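Putative deoxyribonuclease yjjV (Escherichia coli, PDB 1ZZM) probably hydrolyses ester bonds, as a TatD-type metal-dependent hydrolase that binds two divalent metal cations in its active site. Local coordinates at residues G68-E71 and K72-D75. Numbering follows the deposited sequence.
Sequences GMLE and KHSD
Met-69 O sits over the centre of the His-73 imidazole, 3.2 Å above the ring plane, while Met-69 CB rests 3.7 Å from His-73 CE1. The same oxygen accepts a hydrogen bond from Lys-72 N (2.8 Å). One residue on, His-73 N donates to Leu-70 O at 3.1 Å. These two i to i+3 bonds are those of a 3-10 turn, here in the loop between strand 59-63 and helix 75-87 of a TIM-barrel hydrolase. With CG beside its backbone N (chi1 -47°), His-73 folds its ring back under the turn, where NE2 donates to His-66 O. Lys-72 runs side by side with Met-69, its CD 4.1 Å from Met-69 CB, and its NZ forms a salt bridge with Glu-42. A water donates to Leu-70 O (2.7 Å) and weakly to His-73 O. Losing the His-73 ring to an alanine here is likely to leave His-66 O without its NE2 donor and open a gap beneath the Met-69 carbonyl. Met-69 also lines a pocket holding a glycol chain, probably from the crystallisation liquor, with its side chain about 8 Å from a zinc ion; the two backbone bonds and the buried imidazole under Met-69 O are consistent with a fixed turn, from which the Met-69 side chain reaches the pocket.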
loop_
_atom_site.group_PDB
_atom_site.type_symbol
_atom_site.label_atom_id
_atom_site.label_comp_id
_atom_site.label_asym_id
_atom_site.label_seq_id
_atom_site.Cartn_x
_atom_site.Cartn_y
_atom_site.Cartn_z
ATOM N N GLY A 68 -10.937 2.786 7.464
ATOM C CA GLY A 68 -11.215 4.193 7.763
ATOM C C GLY A 68 -12.568 4.634 7.241
ATOM O O GLY A 68 -13.104 5.645 7.669
ATOM N N MET A 69 -13.127 3.872 6.314
ATOM C CA MET A 69 -14.439 4.165 5.740
ATOM C C MET A 69 -15.472 3.115 6.192
ATOM O O MET A 69 -16.472 2.873 5.503
ATOM C CB MET A 69 -14.353 4.148 4.206
ATOM C CG MET A 69 -13.649 5.365 3.602
ATOM S SD MET A 69 -11.879 5.489 3.928
ATOM C CE MET A 69 -11.449 6.940 2.836
ATOM N N LEU A 70 -15.244 2.523 7.356
ATOM C CA LEU A 70 -16.128 1.463 7.846
ATOM C C LEU A 70 -17.613 1.785 7.780
ATOM O O LEU A 70 -18.429 0.925 7.438
ATOM C CB LEU A 70 -15.758 1.066 9.288
ATOM C CG LEU A 70 -16.558 -0.144 9.798
ATOM C CD1 LEU A 70 -16.239 -1.340 8.931
ATOM C CD2 LEU A 70 -16.236 -0.450 11.252
ATOM N N GLU A 71 -17.964 3.032 8.083
ATOM C CA GLU A 71 -19.361 3.423 8.092
ATOM C C GLU A 71 -20.051 3.306 6.748
ATOM O O GLU A 71 -21.274 3.216 6.696
ATOM C CB GLU A 71 -19.506 4.859 8.615
ATOM C CG GLU A 71 -19.068 5.035 10.067
ATOM C CD GLU A 71 -19.386 6.442 10.604
ATOM O OE1 GLU A 71 -19.150 7.441 9.872
ATOM O OE2 GLU A 71 -19.865 6.551 11.760
ATOM N N LYS A 72 -19.270 3.281 5.669
ATOM C CA LYS A 72 -19.811 3.196 4.328
ATOM C C LYS A 72 -19.933 1.768 3.793
ATOM O O LYS A 72 -20.597 1.539 2.796
ATOM C CB LYS A 72 -18.930 4.014 3.373
ATOM C CG LYS A 72 -18.857 5.506 3.694
ATOM C CD LYS A 72 -17.686 6.152 2.954
ATOM C CE LYS A 72 -17.970 7.619 2.565
ATOM N NZ LYS A 72 -16.805 8.241 1.850
ATOM N N HIS A 73 -19.326 0.801 4.466
ATOM C CA HIS A 73 -19.340 -0.574 3.975
ATOM C C HIS A 73 -20.523 -1.413 4.420
ATOM O O HIS A 73 -20.772 -1.588 5.625
ATOM C CB HIS A 73 -18.037 -1.281 4.373
ATOM C CG HIS A 73 -16.810 -0.471 4.087
ATOM N ND1 HIS A 73 -16.678 0.296 2.949
ATOM C CD2 HIS A 73 -15.644 -0.343 4.767
ATOM C CE1 HIS A 73 -15.480 0.863 2.936
ATOM N NE2 HIS A 73 -14.829 0.490 4.028
ATOM N N SER A 74 -21.235 -1.943 3.432
ATOM C CA SER A 74 -22.424 -2.774 3.667
ATOM C C SER A 74 -22.232 -4.117 2.985
ATOM O O SER A 74 -21.220 -4.330 2.323
ATOM C CB SER A 74 -23.670 -2.100 3.084
ATOM O OG SER A 74 -23.531 -1.875 1.682
ATOM N N ASP A 75 -23.197 -5.023 3.151
ATOM C CA ASP A 75 -23.107 -6.327 2.494
ATOM C C ASP A 75 -23.134 -6.074 0.983
ATOM O O ASP A 75 -22.573 -6.855 0.198
ATOM C CB ASP A 75 -24.274 -7.245 2.897
ATOM C CG ASP A 75 -24.141 -7.771 4.325
ATOM O OD1 ASP A 75 -23.010 -7.809 4.873
ATOM O OD2 ASP A 75 -25.169 -8.167 4.905
HETATM O O HOH W 1 -20.090 -0.710 8.886
#